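Local coordinates for protein glycoside hydrolase family 31 (Trueperella pyogenes, PDB 5I0F) that probably breaks down the cyclic glucan cycloalternan, acting as a retaining glycoside hydrolase that works through a covalent glycosyl-enzyme intermediate, at residues P273-P287 with L644-Y656. Residues are numbered along the deposited sequence; the frame is centred on the assembly and turned at random.
Sequences PTDVLNGFLDVAGRP and LQTGKPLMRAMFY
Asn278 and Thr646 show how one side-chain amide can join a helix to the end of another. Asn278 ND2 gives a nearly straight hydrogen bond (2.7 Å, 173°) to Thr646 O, which lies in the amide plane, and a more bent one to Thr274 O in its own helix. NH1 and NH2 of Arg286 both donate end-on to Asn278 OD1, each at 2.9 Å, while NH2 also forms a salt bridge with Asp282. With both ends engaged, the amide's rotation is fixed. Positive phi at Gly647 turns the chain out of its helix, bringing its CA to 3.5 Å from Asn278 OD1.

Water extends the polar contact, one molecule linking Arg286 NH1 to Leu644 O and another Thr274 N to Tyr656 O.

Apolar contacts add to this. Leu277, its CG anti to the backbone N (chi1 179°), packs CD2 on Pro649 CD (3.9 Å) and on Tyr656 CE1 (4.0 Å), crossing the tyrosine at about a right angle, and touches Gly647 O (3.3 Å). Pro273 CB meets the edge of the Phe655 ring, and Pro287 CB packs on Leu644 CD2 (3.8 Å).

Helix 273-284, which in the chain follows strand 263-271 and precedes the first barrel strand, 297-300, rests against the turn after helix 617-646 and the start of the short helix 655-658, tying the approach to the TIM barrel to the family 31 C-terminal domain.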
loop_
_atom_site.group_PDB
_atom_site.type_symbol
_atom_site.label_atom_id
_atom_site.label_comp_id
_atom_site.label_asym_id
_atom_site.label_seq_id
_atom_site.Cartn_x
_atom_site.Cartn_y
_atom_site.Cartn_z
ATOM N N PRO A 273 -17.282 17.516 9.298
ATOM C CA PRO A 273 -16.336 16.514 8.778
ATOM C C PRO A 273 -14.869 16.997 8.724
ATOM O O PRO A 273 -13.942 16.257 9.076
ATOM C CB PRO A 273 -16.879 16.222 7.380
ATOM C CG PRO A 273 -18.354 16.474 7.510
ATOM C CD PRO A 273 -18.455 17.673 8.415
ATOM N N THR A 274 -14.693 18.266 8.366
ATOM C CA THR A 274 -13.372 18.889 8.318
ATOM C C THR A 274 -12.706 18.966 9.701
ATOM O O THR A 274 -11.502 18.676 9.825
ATOM C CB THR A 274 -13.464 20.263 7.624
ATOM O OG1 THR A 274 -13.857 20.052 6.260
ATOM C CG2 THR A 274 -12.130 20.973 7.639
ATOM N N ASP A 275 -13.484 19.320 10.729
ATOM C CA ASP A 275 -13.002 19.324 12.127
ATOM C C ASP A 275 -12.419 17.950 12.504
ATOM O O ASP A 275 -11.365 17.852 13.135
ATOM C CB ASP A 275 -14.126 19.661 13.132
ATOM C CG ASP A 275 -14.629 21.110 13.044
ATOM O OD1 ASP A 275 -13.875 22.000 12.612
ATOM O OD2 ASP A 275 -15.797 21.356 13.424
ATOM N N VAL A 276 -13.123 16.897 12.120
ATOM C CA VAL A 276 -12.717 15.530 12.469
ATOM C C VAL A 276 -11.411 15.140 11.794
ATOM O O VAL A 276 -10.455 14.658 12.456
ATOM C CB VAL A 276 -13.818 14.508 12.131
ATOM C CG1 VAL A 276 -13.323 13.074 12.318
ATOM C CG2 VAL A 276 -15.045 14.773 12.991
ATOM N N LEU A 277 -11.344 15.357 10.484
ATOM C CA LEU A 277 -10.117 15.051 9.758
ATOM C C LEU A 277 -8.953 15.873 10.297
ATOM O O LEU A 277 -7.869 15.311 10.516
ATOM C CB LEU A 277 -10.276 15.200 8.242
ATOM C CG LEU A 277 -9.046 14.919 7.364
ATOM C CD1 LEU A 277 -8.520 13.494 7.537
ATOM C CD2 LEU A 277 -9.412 15.172 5.908
ATOM N N ASN A 278 -9.169 17.151 10.609
ATOM C CA ASN A 278 -8.108 17.944 11.241
ATOM C C ASN A 278 -7.638 17.420 12.586
ATOM O O ASN A 278 -6.452 17.502 12.907
ATOM C CB ASN A 278 -8.503 19.409 11.393
ATOM C CG ASN A 278 -8.163 20.204 10.176
ATOM O OD1 ASN A 278 -6.990 20.474 9.898
ATOM N ND2 ASN A 278 -9.172 20.580 9.439
ATOM N N GLY A 279 -8.563 16.890 13.371
ATOM C CA GLY A 279 -8.199 16.253 14.628
ATOM C C GLY A 279 -7.212 15.130 14.395
ATOM O O GLY A 279 -6.163 15.050 15.056
ATOM N N PHE A 280 -7.550 14.264 13.451
ATOM C CA PHE A 280 -6.676 13.152 13.075
ATOM C C PHE A 280 -5.312 13.625 12.554
ATOM O O PHE A 280 -4.256 13.148 13.013
ATOM C CB PHE A 280 -7.391 12.246 12.077
ATOM C CG PHE A 280 -6.584 11.022 11.673
ATOM C CD1 PHE A 280 -5.995 10.197 12.633
ATOM C CD2 PHE A 280 -6.419 10.700 10.330
ATOM C CE1 PHE A 280 -5.244 9.082 12.256
ATOM C CE2 PHE A 280 -5.689 9.575 9.948
ATOM C CZ PHE A 280 -5.099 8.766 10.917
ATOM N N LEU A 281 -5.321 14.622 11.682
ATOM C CA LEU A 281 -4.069 15.188 11.165
ATOM C C LEU A 281 -3.153 15.792 12.244
ATOM O O LEU A 281 -1.914 15.679 12.143
ATOM C CB LEU A 281 -4.355 16.239 10.081
ATOM C CG LEU A 281 -5.022 15.697 8.819
ATOM C CD1 LEU A 281 -5.138 16.819 7.793
ATOM C CD2 LEU A 281 -4.282 14.515 8.233
ATOM N N ASP A 282 -3.744 16.420 13.262
ATOM C CA ASP A 282 -2.986 16.893 14.404
ATOM C C ASP A 282 -2.202 15.768 15.106
ATOM O O ASP A 282 -1.115 16.019 15.603
ATOM C CB ASP A 282 -3.884 17.603 15.432
ATOM C CG ASP A 282 -4.308 18.994 14.989
ATOM O OD1 ASP A 282 -3.621 19.603 14.132
ATOM O OD2 ASP A 282 -5.329 19.475 15.522
ATOM N N VAL A 283 -2.749 14.558 15.123
ATOM C CA VAL A 283 -2.100 13.402 15.729
ATOM C C VAL A 283 -1.157 12.681 14.742
ATOM O O VAL A 283 -0.019 12.320 15.094
ATOM C CB VAL A 283 -3.182 12.449 16.287
ATOM C CG1 VAL A 283 -2.614 11.094 16.680
ATOM C CG2 VAL A 283 -3.863 13.100 17.481
ATOM N N ALA A 284 -1.620 12.496 13.510
ATOM C CA ALA A 284 -0.898 11.712 12.506
ATOM C C ALA A 284 0.264 12.439 11.848
ATOM O O ALA A 284 1.288 11.831 11.627
ATOM C CB ALA A 284 -1.850 11.199 11.447
ATOM N N GLY A 285 0.098 13.722 11.549
ATOM C CA GLY A 285 1.050 14.512 10.766
ATOM C C GLY A 285 0.298 15.055 9.569
ATOM O O GLY A 285 -0.703 14.489 9.169
ATOM N N ARG A 286 0.750 16.177 9.037
ATOM C CA ARG A 286 0.055 16.879 7.959
ATOM C C ARG A 286 0.855 16.827 6.661
ATOM O O ARG A 286 2.060 16.767 6.718
ATOM C CB ARG A 286 -0.162 18.337 8.346
ATOM C CG ARG A 286 -1.273 18.522 9.361
ATOM C CD ARG A 286 -1.384 19.954 9.832
ATOM N NE ARG A 286 -2.455 20.058 10.820
ATOM C CZ ARG A 286 -3.754 20.176 10.551
ATOM N NH1 ARG A 286 -4.212 20.251 9.295
ATOM N NH2 ARG A 286 -4.616 20.257 11.563
ATOM N N PRO A 287 0.181 16.896 5.495
ATOM C CA PRO A 287 0.936 16.986 4.228
ATOM C C PRO A 287 1.912 18.164 4.187
ATOM O O PRO A 287 1.637 19.223 4.760
ATOM C CB PRO A 287 -0.142 17.133 3.142
ATOM C CG PRO A 287 -1.451 17.222 3.838
ATOM C CD PRO A 287 -1.276 16.940 5.295
ATOM N N LEU A 644 -3.704 22.704 2.763
ATOM C CA LEU A 644 -2.750 22.640 3.861
ATOM C C LEU A 644 -3.234 23.494 5.035
ATOM O O LEU A 644 -3.016 23.114 6.183
ATOM C CB LEU A 644 -1.347 23.095 3.417
ATOM C CG LEU A 644 -0.625 22.305 2.311
ATOM C CD1 LEU A 644 0.793 22.832 2.106
ATOM C CD2 LEU A 644 -0.603 20.830 2.610
ATOM N N GLN A 645 -3.854 24.643 4.741
ATOM C CA GLN A 645 -4.439 25.477 5.799
ATOM C C GLN A 645 -5.725 24.866 6.367
ATOM O O GLN A 645 -5.888 24.818 7.564
ATOM C CB GLN A 645 -4.652 26.938 5.383
ATOM C CG GLN A 645 -5.297 27.727 6.540
ATOM C CD GLN A 645 -4.728 29.104 6.840
ATOM O OE1 GLN A 645 -3.490 29.351 6.815
ATOM N NE2 GLN A 645 -5.641 30.015 7.215
ATOM N N THR A 646 -6.611 24.358 5.523
ATOM C CA THR A 646 -7.928 23.924 6.002
ATOM C C THR A 646 -7.956 22.498 6.534
ATOM O O THR A 646 -8.830 22.164 7.329
ATOM C CB THR A 646 -8.985 24.019 4.892
ATOM O OG1 THR A 646 -8.682 23.056 3.864
ATOM C CG2 THR A 646 -9.051 25.435 4.316
ATOM N N GLY A 647 -7.056 21.642 6.055
ATOM C CA GLY A 647 -7.067 20.219 6.393
ATOM C C GLY A 647 -7.952 19.364 5.482
ATOM O O GLY A 647 -7.985 18.145 5.625
ATOM N N LYS A 648 -8.657 19.988 4.538
ATOM C CA LYS A 648 -9.455 19.249 3.575
ATOM C C LYS A 648 -8.606 18.495 2.509
ATOM O O LYS A 648 -7.473 18.886 2.196
ATOM C CB LYS A 648 -10.417 20.186 2.871
ATOM C CG LYS A 648 -11.474 20.767 3.789
ATOM C CD LYS A 648 -12.513 21.490 2.958
ATOM C CE LYS A 648 -13.468 22.276 3.809
ATOM N NZ LYS A 648 -14.374 23.017 2.907
ATOM N N PRO A 649 -9.152 17.412 1.953
ATOM C CA PRO A 649 -8.525 16.764 0.806
ATOM C C PRO A 649 -8.571 17.636 -0.452
ATOM O O PRO A 649 -9.384 18.547 -0.534
ATOM C CB PRO A 649 -9.385 15.518 0.581
ATOM C CG PRO A 649 -10.240 15.371 1.786
ATOM C CD PRO A 649 -10.365 16.713 2.404
ATOM N N LEU A 650 -7.716 17.339 -1.418
ATOM C CA LEU A 650 -7.798 17.951 -2.748
ATOM C C LEU A 650 -8.764 17.115 -3.574
ATOM O O LEU A 650 -9.710 17.637 -4.120
ATOM C CB LEU A 650 -6.429 18.033 -3.413
ATOM C CG LEU A 650 -6.359 18.658 -4.802
ATOM C CD1 LEU A 650 -6.725 20.134 -4.746
ATOM C CD2 LEU A 650 -4.958 18.490 -5.368
ATOM N N MET A 651 -8.531 15.807 -3.631
ATOM C CA MET A 651 -9.488 14.857 -4.209
ATOM C C MET A 651 -10.457 14.471 -3.113
ATOM O O MET A 651 -10.127 13.686 -2.225
ATOM C CB MET A 651 -8.757 13.636 -4.774
ATOM C CG MET A 651 -9.653 12.629 -5.461
ATOM S SD MET A 651 -8.648 11.434 -6.371
ATOM C CE MET A 651 -9.921 10.486 -7.209
ATOM N N ARG A 652 -11.655 15.061 -3.169
ATOM C CA ARG A 652 -12.428 15.337 -1.953
ATOM C C ARG A 652 -13.809 14.715 -2.036
ATOM O O ARG A 652 -14.616 15.100 -2.877
ATOM C CB ARG A 652 -12.532 16.861 -1.740
ATOM C CG ARG A 652 -13.316 17.321 -0.511
ATOM C CD ARG A 652 -13.454 18.846 -0.481
ATOM N NE ARG A 652 -12.131 19.479 -0.578
ATOM C CZ ARG A 652 -11.916 20.790 -0.668
ATOM N NH1 ARG A 652 -12.929 21.645 -0.646
ATOM N NH2 ARG A 652 -10.672 21.242 -0.754
ATOM N N ALA A 653 -14.096 13.768 -1.153
ATOM C CA ALA A 653 -15.446 13.226 -1.066
ATOM C C ALA A 653 -16.473 14.348 -0.866
ATOM O O ALA A 653 -16.186 15.394 -0.275
ATOM C CB ALA A 653 -15.543 12.228 0.048
ATOM N N MET A 654 -17.677 14.112 -1.351
ATOM C CA MET A 654 -18.735 15.131 -1.343
ATOM C C MET A 654 -19.157 15.558 0.059
ATOM O O MET A 654 -19.604 16.688 0.266
ATOM C CB MET A 654 -19.953 14.603 -2.072
ATOM C CG MET A 654 -19.670 14.160 -3.487
ATOM S SD MET A 654 -19.690 15.554 -4.606
ATOM C CE MET A 654 -21.467 15.607 -4.800
ATOM N N PHE A 655 -19.020 14.650 1.026
ATOM C CA PHE A 655 -19.470 14.920 2.387
ATOM C C PHE A 655 -18.694 16.031 3.082
ATOM O O PHE A 655 -19.198 16.573 4.050
ATOM C CB PHE A 655 -19.534 13.638 3.255
ATOM C CG PHE A 655 -18.196 13.084 3.666
ATOM C CD1 PHE A 655 -17.525 13.597 4.764
ATOM C CD2 PHE A 655 -17.644 12.004 3.008
ATOM C CE1 PHE A 655 -16.310 13.069 5.167
ATOM C CE2 PHE A 655 -16.419 11.476 3.395
ATOM C CZ PHE A 655 -15.754 12.003 4.485
ATOM N N TYR A 656 -17.486 16.376 2.617
ATOM C CA TYR A 656 -16.730 17.455 3.272
ATOM C C TYR A 656 -17.434 18.813 3.151
ATOM O O TYR A 656 -17.443 19.577 4.105
ATOM C CB TYR A 656 -15.261 17.541 2.773
ATOM C CG TYR A 656 -14.447 16.428 3.367
ATOM C CD1 TYR A 656 -14.036 16.475 4.695
ATOM C CD2 TYR A 656 -14.157 15.288 2.633
ATOM C CE1 TYR A 656 -13.323 15.423 5.264
ATOM C CE2 TYR A 656 -13.443 14.221 3.187
ATOM C CZ TYR A 656 -13.039 14.289 4.501
ATOM O OH TYR A 656 -12.343 13.232 5.052
HETATM O O HOH W 1 -16.588 20.004 6.705
HETATM O O HOH W 2 -2.813 20.457 6.748
HETATM O O HOH W 3 0.018 21.543 6.636
#